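Local coordinates for KLLA0E08119p (Kluyveromyces lactis, PDB 3VA7), which probably catalyses the biotin-dependent, ATP-driven carboxylation of urea to urea-1-carboxylate, the first step of urea breakdown by the allophanate route, at residues Ala285-Leu290 with Gly300-Ile305; Ile892-Ser897 with Lys902-Cys907. One frame throughout, in Å; residues are numbered along the deposited sequence.

Interaction 1. Residues Ala285-Leu290 with Gly300-Ile305; sequences AASERL and GTVEFI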
loop_
_atom_site.group_PDB
_atom_site.type_symbol
_atom_site.label_atom_id
_atom_site.label_comp_id
_atom_site.label_asym_id
_atom_site.label_seq_id
_atom_site.Cartn_x
_atom_site.Cartn_y
_atom_site.Cartn_z
ATOM N N ALA A 285 -14.273 22.988 -46.739
ATOM C CA ALA A 285 -13.648 23.744 -47.825
ATOM C C ALA A 285 -12.901 24.980 -47.341
ATOM O O ALA A 285 -11.864 25.321 -47.915
ATOM C CB ALA A 285 -14.632 24.070 -48.937
ATOM N N ALA A 286 -13.381 25.617 -46.276
ATOM C CA ALA A 286 -12.722 26.831 -45.752
ATOM C C ALA A 286 -11.386 26.463 -45.124
ATOM O O ALA A 286 -10.362 27.156 -45.298
ATOM C CB ALA A 286 -13.606 27.544 -44.743
ATOM N N SER A 287 -11.402 25.335 -44.421
ATOM C CA SER A 287 -10.208 24.779 -43.803
ATOM C C SER A 287 -9.160 24.398 -44.854
ATOM O O SER A 287 -7.983 24.619 -44.678
ATOM C CB SER A 287 -10.585 23.569 -42.916
ATOM O OG SER A 287 -11.317 23.972 -41.783
ATOM N N GLU A 288 -9.591 23.843 -45.966
ATOM C CA GLU A 288 -8.641 23.488 -47.011
ATOM C C GLU A 288 -8.049 24.741 -47.666
ATOM O O GLU A 288 -6.896 24.715 -48.110
ATOM C CB GLU A 288 -9.281 22.557 -48.052
ATOM C CG GLU A 288 -9.999 21.345 -47.467
ATOM C CD GLU A 288 -10.336 20.287 -48.494
ATOM O OE1 GLU A 288 -10.504 19.105 -48.096
ATOM O OE2 GLU A 288 -10.435 20.625 -49.701
ATOM N N ARG A 289 -8.812 25.840 -47.704
ATOM C CA ARG A 289 -8.295 27.069 -48.338
ATOM C C ARG A 289 -7.241 27.650 -47.455
ATOM O O ARG A 289 -6.182 28.068 -47.910
ATOM C CB ARG A 289 -9.384 28.106 -48.614
ATOM C CG ARG A 289 -10.340 27.703 -49.729
ATOM C CD ARG A 289 -11.219 28.863 -50.088
ATOM N NE ARG A 289 -12.119 29.322 -49.014
ATOM C CZ ARG A 289 -13.368 28.888 -48.844
ATOM N NH1 ARG A 289 -13.865 27.942 -49.639
ATOM N NH2 ARG A 289 -14.096 29.364 -47.846
ATOM N N LEU A 290 -7.531 27.614 -46.170
ATOM C CA LEU A 290 -6.616 28.135 -45.183
ATOM C C LEU A 290 -5.350 27.336 -45.215
ATOM O O LEU A 290 -4.255 27.907 -45.176
ATOM C CB LEU A 290 -7.240 28.042 -43.821
ATOM C CG LEU A 290 -6.608 28.955 -42.788
ATOM C CD1 LEU A 290 -7.614 29.135 -41.645
ATOM C CD2 LEU A 290 -5.299 28.340 -42.282
ATOM N N GLY A 300 -2.927 19.989 -38.900
ATOM C CA GLY A 300 -3.345 21.142 -38.167
ATOM C C GLY A 300 -4.844 21.115 -37.999
ATOM O O GLY A 300 -5.544 20.422 -38.759
ATOM N N THR A 301 -5.323 21.903 -37.032
ATOM C CA THR A 301 -6.742 22.013 -36.767
ATOM C C THR A 301 -7.250 23.431 -36.835
ATOM O O THR A 301 -6.673 24.378 -36.249
ATOM C CB THR A 301 -7.106 21.439 -35.369
ATOM O OG1 THR A 301 -6.650 20.069 -35.285
ATOM C CG2 THR A 301 -8.634 21.542 -35.099
ATOM N N VAL A 302 -8.365 23.559 -37.539
ATOM C CA VAL A 302 -9.002 24.819 -37.649
ATOM C C VAL A 302 -10.192 24.765 -36.736
ATOM O O VAL A 302 -11.135 24.034 -37.006
ATOM C CB VAL A 302 -9.452 25.086 -39.087
ATOM C CG1 VAL A 302 -9.935 26.524 -39.197
ATOM C CG2 VAL A 302 -8.300 24.821 -40.091
ATOM N N GLU A 303 -10.134 25.524 -35.653
ATOM C CA GLU A 303 -11.258 25.625 -34.742
ATOM C C GLU A 303 -12.230 26.746 -35.151
ATOM O O GLU A 303 -11.827 27.859 -35.536
ATOM C CB GLU A 303 -10.791 25.864 -33.292
ATOM C CG GLU A 303 -9.550 25.099 -32.862
ATOM C CD GLU A 303 -9.408 24.988 -31.354
ATOM O OE1 GLU A 303 -9.620 26.003 -30.646
ATOM O OE2 GLU A 303 -9.085 23.875 -30.863
ATOM N N PHE A 304 -13.511 26.436 -35.032
ATOM C CA PHE A 304 -14.582 27.393 -35.225
ATOM C C PHE A 304 -15.530 27.441 -34.004
ATOM O O PHE A 304 -15.688 26.456 -33.284
ATOM C CB PHE A 304 -15.421 26.968 -36.410
ATOM C CG PHE A 304 -14.659 26.784 -37.669
ATOM C CD1 PHE A 304 -14.202 27.900 -38.403
ATOM C CD2 PHE A 304 -14.451 25.505 -38.174
ATOM C CE1 PHE A 304 -13.527 27.737 -39.611
ATOM C CE2 PHE A 304 -13.764 25.318 -39.383
ATOM C CZ PHE A 304 -13.304 26.434 -40.106
ATOM N N ILE A 305 -16.145 28.603 -33.794
ATOM C CA ILE A 305 -17.322 28.782 -32.952
ATOM C C ILE A 305 -18.531 28.483 -33.826
ATOM O O ILE A 305 -18.522 28.815 -35.026
ATOM C CB ILE A 305 -17.382 30.225 -32.490
ATOM C CG1 ILE A 305 -15.980 30.637 -31.991
ATOM C CG2 ILE A 305 -18.475 30.406 -31.434
ATOM C CD1 ILE A 305 -15.858 31.987 -31.256
#
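Val-302 is the first residue of the strand segment Gly-300 to Ile-305 to meet the helix, and it faces Ser-287, whose CA lies 6.3 Å from its own. The hydroxyl of Ser-287 comes in over the isopropyl group: OG is 3.5 Å from Val-302 CB, and Ser-287 CB is 3.8 Å from Val-302 CG2. The valine's other methyl, CG1, stands anti to the backbone N (chi1 -172°) and extends to Leu-290, nearly one helical turn along from Ser-287, where it meets CD1 at 4.3 Å. With Phe-304 the chain faces the helix again. The far end of its ring reaches Ser-287, CZ lying 3.6 Å from OG, which sits at the ring edge near its plane. A serine suits this place because a small side chain probably helps the two segments approach, their axes 9.3 Å apart at the closest, while its buried OG is hydrogen-bonded within the helix to Met-283 O; toward the strand it offers only van der Waals contact. The beta-branched valine and the phenylalanine suit an extended strand and pack against the helix side that carries Ser-287 and Leu-290. This is helix-on-sheet packing in the ATP-grasp part of the biotin carboxylase domain. The axes of Ala-285 to Leu-290 and Gly-300 to Ile-305 make an angle of 130° (N to C), and strand 299-307 is hydrogen-bonded between strands 235-244 and 312-319. Ser-287 also touches Ile-239 of the former, Leu-290 touches Phe-315 and Val-318 of the latter, and Phe-313 stacks edge-to-face with Phe-304.

Interaction 2. Residues Ile892-Ser897 with Lys902-Cys907; sequences IEFDGS and KALLKC
Leu-904 lays its CD2 methyl obliquely against the ring of Phe-894, at 3.3 Å from CD2 and 3.7 Å from CG of the phenylalanine. The same methyl is 3.8 Å from Ile-892 CG2, so one leucine branch rests on two strand residues that face the helix together. Leu-904 has CG anti to its backbone N (chi1 164°), which carries both methyls away from the helix and toward the sheet. The carbonyl oxygen of Ile-892, two residues back from Phe-894, lies at the edge of the phenylalanine ring in its plane. The unit is a strand-turn-helix connection of the carboxyltransferase domain: strand 889-894, hydrogen-bonded between strands 847-852 and 880-885, leads through a short turn into helix 901-912, which folds back over the sheet. Leucine, isoleucine and phenylalanine suit this buried apolar layer, to which Ile-848, Ile-880 and Ile-899 also contribute. Where the strand ends, Asp-895 forms an Asx turn, its OD1 accepting from Ser-897 N at 3.1 Å. Ser-897 OG donates to the same oxygen, and both donors approach from above the carboxylate plane, on one face of it.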
loop_
_atom_site.group_PDB
_atom_site.type_symbol
_atom_site.label_atom_id
_atom_site.label_comp_id
_atom_site.label_asym_id
_atom_site.label_seq_id
_atom_site.Cartn_x
_atom_site.Cartn_y
_atom_site.Cartn_z
ATOM N N ILE A 892 -1.197 -25.033 13.551
ATOM C CA ILE A 892 -2.350 -25.520 12.873
ATOM C C ILE A 892 -3.583 -24.805 13.364
ATOM O O ILE A 892 -3.930 -24.908 14.563
ATOM C CB ILE A 892 -2.474 -27.000 13.168
ATOM C CG1 ILE A 892 -1.448 -27.729 12.328
ATOM C CG2 ILE A 892 -3.858 -27.519 12.770
ATOM C CD1 ILE A 892 -0.804 -28.734 13.012
ATOM N N GLU A 893 -4.231 -24.071 12.458
ATOM C CA GLU A 893 -5.417 -23.322 12.831
ATOM C C GLU A 893 -6.614 -24.128 12.460
ATOM O O GLU A 893 -6.679 -24.684 11.324
ATOM C CB GLU A 893 -5.508 -21.934 12.177
ATOM C CG GLU A 893 -6.642 -21.055 12.752
ATOM C CD GLU A 893 -6.880 -19.724 11.995
ATOM O OE1 GLU A 893 -6.062 -19.332 11.155
ATOM O OE2 GLU A 893 -7.923 -19.060 12.222
ATOM N N PHE A 894 -7.572 -24.206 13.389
ATOM C CA PHE A 894 -8.806 -24.912 13.069
ATOM C C PHE A 894 -10.083 -24.125 13.293
ATOM O O PHE A 894 -10.131 -23.082 13.978
ATOM C CB PHE A 894 -8.882 -26.274 13.771
ATOM C CG PHE A 894 -8.767 -26.209 15.310
ATOM C CD1 PHE A 894 -9.893 -26.457 16.122
ATOM C CD2 PHE A 894 -7.524 -25.933 15.935
ATOM C CE1 PHE A 894 -9.792 -26.424 17.527
ATOM C CE2 PHE A 894 -7.394 -25.876 17.345
ATOM C CZ PHE A 894 -8.533 -26.116 18.144
ATOM N N ASP A 895 -11.125 -24.672 12.689
ATOM C CA ASP A 895 -12.488 -24.219 12.851
ATOM C C ASP A 895 -13.203 -25.189 13.800
ATOM O O ASP A 895 -13.588 -26.274 13.406
ATOM C CB ASP A 895 -13.152 -24.251 11.485
ATOM C CG ASP A 895 -14.490 -23.599 11.486
ATOM O OD1 ASP A 895 -15.082 -23.444 12.600
ATOM O OD2 ASP A 895 -14.942 -23.246 10.368
ATOM N N GLY A 896 -13.382 -24.767 15.039
ATOM C CA GLY A 896 -14.024 -25.542 16.108
ATOM C C GLY A 896 -15.465 -25.971 15.844
ATOM O O GLY A 896 -15.962 -26.941 16.432
ATOM N N SER A 897 -16.127 -25.254 14.948
ATOM C CA SER A 897 -17.429 -25.666 14.512
ATOM C C SER A 897 -17.346 -26.862 13.521
ATOM O O SER A 897 -18.370 -27.533 13.273
ATOM C CB SER A 897 -18.191 -24.468 13.932
ATOM O OG SER A 897 -18.017 -24.349 12.538
ATOM N N LYS A 902 -9.860 -31.920 20.643
ATOM C CA LYS A 902 -9.499 -33.290 20.949
ATOM C C LYS A 902 -9.373 -34.077 19.678
ATOM O O LYS A 902 -8.403 -34.810 19.522
ATOM C CB LYS A 902 -10.521 -33.939 21.879
ATOM C CG LYS A 902 -10.306 -33.641 23.368
ATOM C CD LYS A 902 -11.323 -34.447 24.237
ATOM C CE LYS A 902 -11.216 -34.089 25.763
ATOM N NZ LYS A 902 -12.051 -35.048 26.588
ATOM N N ALA A 903 -10.316 -33.879 18.755
ATOM C CA ALA A 903 -10.306 -34.574 17.459
ATOM C C ALA A 903 -9.095 -34.254 16.581
ATOM O O ALA A 903 -8.516 -35.191 15.930
ATOM C CB ALA A 903 -11.616 -34.336 16.675
ATOM N N LEU A 904 -8.726 -32.952 16.528
ATOM C CA LEU A 904 -7.597 -32.521 15.723
ATOM C C LEU A 904 -6.256 -33.100 16.305
ATOM O O LEU A 904 -5.392 -33.643 15.574
ATOM C CB LEU A 904 -7.602 -31.008 15.626
ATOM C CG LEU A 904 -6.286 -30.414 15.145
ATOM C CD1 LEU A 904 -6.115 -30.802 13.705
ATOM C CD2 LEU A 904 -6.281 -28.920 15.291
ATOM N N LEU A 905 -6.129 -33.054 17.632
ATOM C CA LEU A 905 -5.015 -33.715 18.303
ATOM C C LEU A 905 -4.837 -35.184 17.847
ATOM O O LEU A 905 -3.755 -35.582 17.360
ATOM C CB LEU A 905 -5.189 -33.614 19.801
ATOM C CG LEU A 905 -4.079 -34.244 20.605
ATOM C CD1 LEU A 905 -2.734 -33.662 20.177
ATOM C CD2 LEU A 905 -4.325 -34.057 22.153
ATOM N N LYS A 906 -5.902 -35.977 17.949
ATOM C CA LYS A 906 -5.816 -37.357 17.508
ATOM C C LYS A 906 -5.550 -37.502 15.977
ATOM O O LYS A 906 -4.737 -38.317 15.597
ATOM C CB LYS A 906 -7.052 -38.145 17.947
ATOM C CG LYS A 906 -7.335 -38.152 19.450
ATOM C CD LYS A 906 -8.635 -38.886 19.744
ATOM C CE LYS A 906 -9.136 -38.758 21.173
ATOM N NZ LYS A 906 -10.652 -38.933 21.180
ATOM N N CYS A 907 -6.180 -36.746 15.085
ATOM C CA CYS A 907 -5.796 -36.994 13.707
ATOM C C CYS A 907 -4.291 -36.729 13.529
ATOM O O CYS A 907 -3.585 -37.494 12.790
ATOM C CB CYS A 907 -6.593 -36.177 12.702
ATOM S SG CYS A 907 -8.361 -36.443 12.761
#

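In the fold
From the N terminus, the chain first closes interaction 1, where segments 285-290 and 300-305, with nine residues between them, bring helix 277-293 against strand 299-307 in the biotin carboxylase part. Much farther along, in the carboxyltransferase part, interaction 2 has only four residues between its segments, and here the order is reversed: strand 889-894 comes before helix 901-912. The two loops are in series, neither enclosing nor crossing the other. The centres of interactions 1 and 2 are about 79 Å apart, on opposite sides of the chain's centre. The nearest atoms of interactions 1 and 2 are about 60 Å apart. Each packs a helix on an antiparallel sheet within its own domain, and neither bridges the two.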